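Uncharacterized protein AF_1548 (Archaeoglobus fulgidus, PDB 1Y88) is of unknown function but may bind DNA and act as an endonuclease of the restriction-enzyme type. Local coordinates at residues A[25-30]-A[133-138]; A[42-47]-A[89-94]. One frame throughout, in Å; residues are numbered along the deposited sequence.

Contact 1 of 2, residues A[25-30]-A[133-138]; sequences ARLLEE and VLLESK
Leu27 puts both of its methyls against helix 131-136. Both touch Leu134, and CD2 alone goes on to Leu135. CD1 lies 3.9 Å from CB of Leu134. CD2 reaches past that contact to meet the methyl CD2 of Leu135 at 4.0 Å, and it also comes within 3.9 Å of the carbonyl O of Leu134. Leu27 has its CG anti to the carbonyl carbon (chi1 -63°), which directs the isobutyl fork at the facing helix. The two leucine pairs meet aslant, and no hydrogen bond links the segments. Leu135 carries on to Phe163, so the apolar patch runs on past the two helices.

Toward the surface, the side chains of Glu30 and Lys138 pass alongside each other, running opposite ways. Carboxylate OE1 of Glu30 is 4.2 Å from the methylene CG of Lys138, while NZ of Lys138 stays 5.2 Å from that same OE1, a loose attraction of opposite charges at most. Arg26 turns elsewhere, to a salt bridge with Asp166.

This is plain helix-helix packing by leucines: helix 17-29 of the restriction-endonuclease-like part, whose Leu28 packs on strand 96-100, meets the short helix 131-136 that follows the last strand of the main sheet.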
ATOM      1  N   ALA A  25     -17.122  12.536  -9.266  1.00 14.38           N
ATOM      2  CA  ALA A  25     -17.306  13.983  -9.227  1.00 15.53           C
ATOM      3  C   ALA A  25     -18.741  14.326  -9.633  1.00 16.01           C
ATOM      4  O   ALA A  25     -19.396  15.158  -9.018  1.00 15.92           O
ATOM      5  CB  ALA A  25     -16.336  14.668 -10.177  1.00 15.64           C
ATOM      6  N   ARG A  26     -19.215  13.656 -10.674  1.00 16.36           N
ATOM      7  CA  ARG A  26     -20.573  13.918 -11.166  1.00 17.59           C
ATOM      8  C   ARG A  26     -21.648  13.597 -10.105  1.00 16.89           C
ATOM      9  O   ARG A  26     -22.574  14.392  -9.867  1.00 16.47           O
ATOM     10  CB  ARG A  26     -20.773  13.120 -12.436  1.00 18.46           C
ATOM     11  CG  ARG A  26     -22.092  13.367 -13.038  1.00 23.71           C
ATOM     12  CD  ARG A  26     -22.133  14.738 -13.764  1.00 26.23           C
ATOM     13  NE  ARG A  26     -23.426  14.735 -14.403  1.00 27.38           N
ATOM     14  CZ  ARG A  26     -23.635  14.183 -15.594  1.00 25.84           C
ATOM     15  NH1 ARG A  26     -22.608  13.703 -16.271  1.00 21.89           N
ATOM     16  NH2 ARG A  26     -24.861  14.155 -16.097  1.00 25.32           N
ATOM     17  N   LEU A  27     -21.505  12.462  -9.421  1.00 16.79           N
ATOM     18  CA  LEU A  27     -22.417  12.114  -8.332  1.00 16.57           C
ATOM     19  C   LEU A  27     -22.381  13.163  -7.222  1.00 17.54           C
ATOM     20  O   LEU A  27     -23.415  13.516  -6.660  1.00 17.87           O
ATOM     21  CB  LEU A  27     -22.112  10.716  -7.765  1.00 16.79           C
ATOM     22  CG  LEU A  27     -22.279   9.523  -8.710  1.00 16.16           C
ATOM     23  CD1 LEU A  27     -21.780   8.227  -8.034  1.00 17.37           C
ATOM     24  CD2 LEU A  27     -23.786   9.398  -9.079  1.00 18.09           C
ATOM     25  N   LEU A  28     -21.197  13.695  -6.908  1.00 17.47           N
ATOM     26  CA  LEU A  28     -21.147  14.716  -5.871  1.00 17.38           C
ATOM     27  C   LEU A  28     -21.724  16.057  -6.349  1.00 17.58           C
ATOM     28  O   LEU A  28     -22.385  16.770  -5.588  1.00 17.47           O
ATOM     29  CB  LEU A  28     -19.723  14.868  -5.310  1.00 17.59           C
ATOM     30  CG  LEU A  28     -19.189  13.623  -4.582  1.00 17.40           C
ATOM     31  CD1 LEU A  28     -17.740  13.819  -4.244  1.00 18.42           C
ATOM     32  CD2 LEU A  28     -19.980  13.204  -3.336  1.00 20.24           C
ATOM     33  N   GLU A  29     -21.492  16.383  -7.613  1.00 18.37           N
ATOM     34  CA  GLU A  29     -22.068  17.594  -8.193  1.00 19.57           C
ATOM     35  C   GLU A  29     -23.612  17.573  -8.098  1.00 20.33           C
ATOM     36  O   GLU A  29     -24.250  18.611  -7.885  1.00 19.38           O
ATOM     37  CB  GLU A  29     -21.617  17.763  -9.635  1.00 20.00           C
ATOM     38  CG  GLU A  29     -20.195  18.297  -9.772  1.00 20.64           C
ATOM     39  CD  GLU A  29     -19.696  18.262 -11.189  1.00 21.49           C
ATOM     40  OE1 GLU A  29     -20.023  17.315 -11.926  1.00 22.45           O
ATOM     41  OE2 GLU A  29     -18.942  19.173 -11.571  1.00 23.58           O
ATOM     42  N   GLU A  30     -24.183  16.383  -8.213  1.00 21.61           N
ATOM     43  CA  GLU A  30     -25.635  16.196  -8.083  1.00 24.60           C
ATOM     44  C   GLU A  30     -26.108  16.460  -6.662  1.00 25.15           C
ATOM     45  O   GLU A  30     -27.308  16.683  -6.427  1.00 25.49           O
ATOM     46  CB  GLU A  30     -26.044  14.789  -8.542  1.00 24.79           C
ATOM     47  CG  GLU A  30     -25.891  14.585 -10.051  1.00 25.70           C
ATOM     48  CD  GLU A  30     -26.006  13.127 -10.496  1.00 27.86           C
ATOM     49  OE1 GLU A  30     -25.933  12.201  -9.656  1.00 28.82           O
ATOM     50  OE2 GLU A  30     -26.175  12.906 -11.720  1.00 32.88           O
ATOM     51  N   VAL A 133     -26.919   3.452  -4.365  1.00 16.71           N
ATOM     52  CA  VAL A 133     -27.978   4.441  -4.094  1.00 17.25           C
ATOM     53  C   VAL A 133     -27.762   5.748  -4.853  1.00 17.52           C
ATOM     54  O   VAL A 133     -28.704   6.318  -5.432  1.00 16.58           O
ATOM     55  CB  VAL A 133     -28.090   4.762  -2.584  1.00 17.72           C
ATOM     56  CG1 VAL A 133     -29.194   5.796  -2.340  1.00 18.73           C
ATOM     57  CG2 VAL A 133     -28.343   3.482  -1.784  1.00 18.86           C
ATOM     58  N   LEU A 134     -26.537   6.261  -4.828  1.00 16.23           N
ATOM     59  CA  LEU A 134     -26.258   7.488  -5.581  1.00 16.30           C
ATOM     60  C   LEU A 134     -26.658   7.350  -7.064  1.00 16.23           C
ATOM     61  O   LEU A 134     -27.249   8.282  -7.623  1.00 16.70           O
ATOM     62  CB  LEU A 134     -24.766   7.846  -5.486  1.00 17.21           C
ATOM     63  CG  LEU A 134     -24.318   8.108  -4.025  1.00 17.35           C
ATOM     64  CD1 LEU A 134     -22.807   8.415  -3.955  1.00 18.40           C
ATOM     65  CD2 LEU A 134     -25.123   9.205  -3.357  1.00 19.66           C
ATOM     66  N   LEU A 135     -26.318   6.223  -7.672  1.00 15.47           N
ATOM     67  CA  LEU A 135     -26.690   5.978  -9.087  1.00 15.79           C
ATOM     68  C   LEU A 135     -28.185   5.680  -9.249  1.00 16.60           C
ATOM     69  O   LEU A 135     -28.874   6.332 -10.037  1.00 17.21           O
ATOM     70  CB  LEU A 135     -25.918   4.809  -9.632  1.00 14.62           C
ATOM     71  CG  LEU A 135     -24.402   4.997  -9.774  1.00 15.58           C
ATOM     72  CD1 LEU A 135     -23.823   3.644 -10.026  1.00 14.25           C
ATOM     73  CD2 LEU A 135     -24.096   5.924 -10.955  1.00 16.11           C
ATOM     74  N   GLU A 136     -28.665   4.692  -8.508  1.00 16.73           N
ATOM     75  CA  GLU A 136     -30.012   4.142  -8.753  1.00 17.76           C
ATOM     76  C   GLU A 136     -31.116   5.101  -8.348  1.00 19.00           C
ATOM     77  O   GLU A 136     -32.166   5.139  -9.004  1.00 19.73           O
ATOM     78  CB  GLU A 136     -30.178   2.774  -8.073  1.00 17.09           C
ATOM     79  CG  GLU A 136     -29.418   1.671  -8.776  1.00 19.74           C
ATOM     80  CD  GLU A 136     -29.143   0.487  -7.877  1.00 23.33           C
ATOM     81  OE1 GLU A 136     -29.829   0.369  -6.850  1.00 22.91           O
ATOM     82  OE2 GLU A 136     -28.240  -0.319  -8.200  1.00 27.33           O
ATOM     83  N   SER A 137     -30.877   5.927  -7.321  1.00 19.50           N
ATOM     84  CA  SER A 137     -31.889   6.913  -6.907  1.00 21.29           C
ATOM     85  C   SER A 137     -32.178   7.974  -7.970  1.00 21.84           C
ATOM     86  O   SER A 137     -33.233   8.609  -7.942  1.00 20.38           O
ATOM     87  CB  SER A 137     -31.522   7.590  -5.574  1.00 21.71           C
ATOM     88  OG  SER A 137     -30.333   8.326  -5.737  1.00 24.41           O
ATOM     89  N   LYS A 138     -31.249   8.151  -8.913  1.00 21.99           N
ATOM     90  CA  LYS A 138     -31.417   9.127  -9.997  1.00 23.33           C
ATOM     91  C   LYS A 138     -31.672   8.446 -11.336  1.00 22.93           C
ATOM     92  O   LYS A 138     -31.800   9.135 -12.363  1.00 23.85           O
ATOM     93  CB  LYS A 138     -30.145   9.966 -10.138  1.00 24.09           C
ATOM     94  CG  LYS A 138     -29.855  10.871  -8.966  1.00 28.33           C
ATOM     95  CD  LYS A 138     -30.335  12.266  -9.323  1.00 34.70           C
ATOM     96  CE  LYS A 138     -30.245  13.216  -8.144  1.00 38.64           C
ATOM     97  NZ  LYS A 138     -30.405  14.604  -8.662  1.00 41.34           N
TER

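Contact 2 of 2, residues A[42-47]-A[89-94]; sequences QGNCVE and VEKHGF. With SO4 (sulfate ion), chain F; SO4 (sulfate ion), chain E.
Two loops meet at the surface, the turn of the beta hairpin formed by strands 39-42 and 47-56 and the turn that leads from helix 76-89 into strand 96-100, and two polar side chains of the second loop reach one backbone carbonyl and one side-chain amide oxygen of the first. The imidazole of His92 donates from NE2 to the backbone O of Gln42 at 2.6 Å, a short and nearly straight bond (171° at the hydrogen). The acceptor sits at the ring's edge, only 2° from its plane, whereas the donor stands well above the plane of the Gln42 carbonyl.

Lys91 makes the second link. Its CG lies between the backbone N and the carbonyl carbon (chi1 77°), and a bend at chi3 then swings the chain across Asn44 at about a right angle. NZ gives a hydrogen bond of 2.8 Å to OD1 of Asn44, and CD rests 3.9 Å from the CB of that residue.

Sulfates, probably from the crystallisation liquor, mark two backbone N-H groups of the first loop: N of Gln42 bonds to O2 of the chain E ion at 2.7 Å, and N of Glu47 to O2 of the chain F ion at 2.8 Å.

Asp88, near the end of helix 76-89, receives the N-H groups of Cys45 and Val46, and Cys45 forms a disulfide with Cys115 of the second subunit. Val89, in the last turn of that helix, packs on Val41 and Gln48, and Phe94, in the loop after it, on Ile50 and Met62, so both helix and loop lie against the sheet.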
ATOM      1  N   GLN A  42       1.405  19.823  -4.672  1.00 17.81           N
ATOM      2  CA  GLN A  42       2.688  19.673  -3.965  1.00 16.92           C
ATOM      3  C   GLN A  42       2.390  19.575  -2.467  1.00 16.17           C
ATOM      4  O   GLN A  42       1.953  20.553  -1.830  1.00 16.41           O
ATOM      5  CB  GLN A  42       3.617  20.853  -4.260  1.00 16.80           C
ATOM      6  CG  GLN A  42       5.023  20.756  -3.564  1.00 17.54           C
ATOM      7  CD  GLN A  42       5.851  19.619  -4.077  1.00 21.10           C
ATOM      8  OE1 GLN A  42       6.309  18.751  -3.320  1.00 24.00           O
ATOM      9  NE2 GLN A  42       6.003  19.568  -5.358  1.00 17.50           N
ATOM     10  N   GLY A  43       2.602  18.387  -1.899  1.00 15.73           N
ATOM     11  CA  GLY A  43       2.376  18.218  -0.481  1.00 14.48           C
ATOM     12  C   GLY A  43       3.477  18.876   0.346  1.00 14.16           C
ATOM     13  O   GLY A  43       4.430  19.508  -0.206  1.00 13.70           O
ATOM     14  N   ASN A  44       3.346  18.760   1.662  1.00 13.67           N
ATOM     15  CA  ASN A  44       4.386  19.255   2.572  1.00 14.32           C
ATOM     16  C   ASN A  44       5.727  18.604   2.210  1.00 14.54           C
ATOM     17  O   ASN A  44       6.811  19.250   2.279  1.00 13.91           O
ATOM     18  CB  ASN A  44       3.980  18.946   4.022  1.00 14.59           C
ATOM     19  CG  ASN A  44       4.924  19.530   5.022  1.00 17.61           C
ATOM     20  OD1 ASN A  44       5.179  20.742   5.020  1.00 19.30           O
ATOM     21  ND2 ASN A  44       5.488  18.666   5.890  1.00 20.30           N
ATOM     22  N   CYS A  45       5.643  17.339   1.791  1.00 14.04           N
ATOM     23  CA  CYS A  45       6.837  16.532   1.500  1.00 15.17           C
ATOM     24  C   CYS A  45       7.011  16.237   0.007  1.00 14.38           C
ATOM     25  O   CYS A  45       8.090  16.443  -0.557  1.00 15.80           O
ATOM     26  CB  CYS A  45       6.807  15.215   2.303  1.00 14.05           C
ATOM     27  SG  CYS A  45       6.743  15.469   4.091  1.00 18.04           S
ATOM     28  N   VAL A  46       5.984  15.711  -0.647  1.00 14.13           N
ATOM     29  CA  VAL A  46       6.118  15.299  -2.030  1.00 13.77           C
ATOM     30  C   VAL A  46       4.807  15.578  -2.776  1.00 13.43           C
ATOM     31  O   VAL A  46       3.813  15.867  -2.154  1.00 12.77           O
ATOM     32  CB  VAL A  46       6.447  13.779  -2.157  1.00 13.59           C
ATOM     33  CG1 VAL A  46       7.857  13.443  -1.517  1.00 13.91           C
ATOM     34  CG2 VAL A  46       5.344  12.911  -1.509  1.00 15.02           C
ATOM     35  N   GLU A  47       4.836  15.463  -4.092  1.00 14.66           N
ATOM     36  CA  GLU A  47       3.600  15.558  -4.901  1.00 15.18           C
ATOM     37  C   GLU A  47       2.611  14.453  -4.588  1.00 15.35           C
ATOM     38  O   GLU A  47       3.002  13.293  -4.426  1.00 15.43           O
ATOM     39  CB  GLU A  47       3.962  15.478  -6.384  1.00 16.24           C
ATOM     40  CG  GLU A  47       4.580  16.797  -6.857  1.00 19.72           C
ATOM     41  CD  GLU A  47       4.842  16.859  -8.342  1.00 25.30           C
ATOM     42  OE1 GLU A  47       4.188  16.157  -9.138  1.00 27.24           O
ATOM     43  OE2 GLU A  47       5.728  17.635  -8.715  1.00 29.11           O
ATOM     44  N   VAL A  89      -1.135  16.630   2.407  1.00 14.27           N
ATOM     45  CA  VAL A  89      -1.802  17.716   1.639  1.00 15.38           C
ATOM     46  C   VAL A  89      -2.654  18.631   2.500  1.00 16.18           C
ATOM     47  O   VAL A  89      -3.118  19.663   2.035  1.00 15.92           O
ATOM     48  CB  VAL A  89      -2.644  17.193   0.464  1.00 15.75           C
ATOM     49  CG1 VAL A  89      -1.775  16.377  -0.452  1.00 15.01           C
ATOM     50  CG2 VAL A  89      -3.829  16.334   0.957  1.00 13.86           C
ATOM     51  N   GLU A  90      -2.804  18.268   3.769  1.00 16.02           N
ATOM     52  CA  GLU A  90      -3.763  18.925   4.661  1.00 16.70           C
ATOM     53  C   GLU A  90      -3.573  20.437   4.713  1.00 17.14           C
ATOM     54  O   GLU A  90      -4.553  21.175   4.798  1.00 16.78           O
ATOM     55  CB  GLU A  90      -3.654  18.305   6.072  1.00 17.42           C
ATOM     56  CG  GLU A  90      -4.740  18.749   7.009  1.00 19.36           C
ATOM     57  CD  GLU A  90      -4.704  18.050   8.326  1.00 19.41           C
ATOM     58  OE1 GLU A  90      -3.764  17.263   8.593  1.00 20.24           O
ATOM     59  OE2 GLU A  90      -5.644  18.280   9.100  1.00 22.82           O
ATOM     60  N   LYS A  91      -2.317  20.904   4.671  1.00 17.97           N
ATOM     61  CA  LYS A  91      -1.998  22.344   4.695  1.00 19.23           C
ATOM     62  C   LYS A  91      -2.586  23.141   3.523  1.00 17.94           C
ATOM     63  O   LYS A  91      -2.697  24.375   3.598  1.00 18.16           O
ATOM     64  CB  LYS A  91      -0.468  22.534   4.747  1.00 19.61           C
ATOM     65  CG  LYS A  91       0.187  22.306   3.403  1.00 21.76           C
ATOM     66  CD  LYS A  91       1.716  22.107   3.511  1.00 22.22           C
ATOM     67  CE  LYS A  91       2.419  23.199   4.314  1.00 24.26           C
ATOM     68  NZ  LYS A  91       3.937  23.067   4.137  1.00 22.24           N
ATOM     69  N   HIS A  92      -2.962  22.445   2.444  1.00 17.54           N
ATOM     70  CA  HIS A  92      -3.666  23.070   1.315  1.00 18.19           C
ATOM     71  C   HIS A  92      -5.144  23.366   1.593  1.00 18.20           C
ATOM     72  O   HIS A  92      -5.845  23.892   0.701  1.00 19.92           O
ATOM     73  CB  HIS A  92      -3.594  22.180   0.079  1.00 18.03           C
ATOM     74  CG  HIS A  92      -2.264  22.221  -0.608  1.00 22.51           C
ATOM     75  ND1 HIS A  92      -1.860  23.290  -1.384  1.00 24.38           N
ATOM     76  CD2 HIS A  92      -1.234  21.340  -0.610  1.00 24.02           C
ATOM     77  CE1 HIS A  92      -0.634  23.064  -1.836  1.00 25.32           C
ATOM     78  NE2 HIS A  92      -0.241  21.880  -1.399  1.00 25.02           N
ATOM     79  N   GLY A  93      -5.623  22.982   2.770  1.00 17.61           N
ATOM     80  CA  GLY A  93      -7.013  23.283   3.166  1.00 18.87           C
ATOM     81  C   GLY A  93      -7.945  22.128   2.871  1.00 19.08           C
ATOM     82  O   GLY A  93      -8.862  22.245   2.056  1.00 21.68           O
ATOM     83  N   PHE A  94      -7.685  20.979   3.483  1.00 17.98           N
ATOM     84  CA  PHE A  94      -8.575  19.812   3.333  1.00 17.10           C
ATOM     85  C   PHE A  94      -9.155  19.471   4.663  1.00 17.98           C
ATOM     86  O   PHE A  94      -8.415  19.345   5.657  1.00 18.86           O
ATOM     87  CB  PHE A  94      -7.878  18.580   2.705  1.00 16.24           C
ATOM     88  CG  PHE A  94      -7.585  18.753   1.258  1.00 14.22           C
ATOM     89  CD1 PHE A  94      -8.589  18.547   0.307  1.00 17.21           C
ATOM     90  CD2 PHE A  94      -6.352  19.193   0.832  1.00 14.90           C
ATOM     91  CE1 PHE A  94      -8.358  18.744  -1.054  1.00 16.54           C
ATOM     92  CE2 PHE A  94      -6.103  19.411  -0.540  1.00 17.52           C
ATOM     93  CZ  PHE A  94      -7.123  19.179  -1.480  1.00 16.31           C
TER
HETATM   94  S   SO4 F 304       8.266  15.620  -5.588  1.00 25.43           S
HETATM   95  O1  SO4 F 304       9.544  14.917  -5.342  1.00 25.44           O
HETATM   96  O2  SO4 F 304       7.146  14.662  -5.474  1.00 24.76           O
HETATM   97  O3  SO4 F 304       8.326  16.102  -6.973  1.00 23.26           O
HETATM   98  O4  SO4 F 304       8.106  16.735  -4.682  1.00 23.50           O
HETATM   99  S   SO4 E 303      -0.207  23.144  -6.014  0.50 27.63           S
HETATM  100  O1  SO4 E 303      -1.387  22.775  -5.251  0.50 26.54           O
HETATM  101  O2  SO4 E 303       0.821  22.139  -5.830  0.50 23.01           O
HETATM  102  O3  SO4 E 303       0.273  24.455  -5.567  0.50 29.24           O
HETATM  103  O4  SO4 E 303      -0.525  23.237  -7.438  0.50 27.77           O

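Overall arrangement
Contact 1 and contact 2 lie well apart in space, their centres 28 Å from each other and their nearest atoms about 11 Å apart, without touching. Contact 2 is nested inside the long loop that contact 1 closes, and the main mixed sheet belongs to that intervening chain. Strands 47-56 and 96-100 connect them: helix 17-29 of contact 1 packs on both, and the two loops of contact 2 lead into them. The centre of contact 1 is about 10 Å from the centre of the chain and partly buried, whereas that of contact 2 is about 22 Å from it, at the surface beside the second subunit. Bound sulfates lie near both contacts.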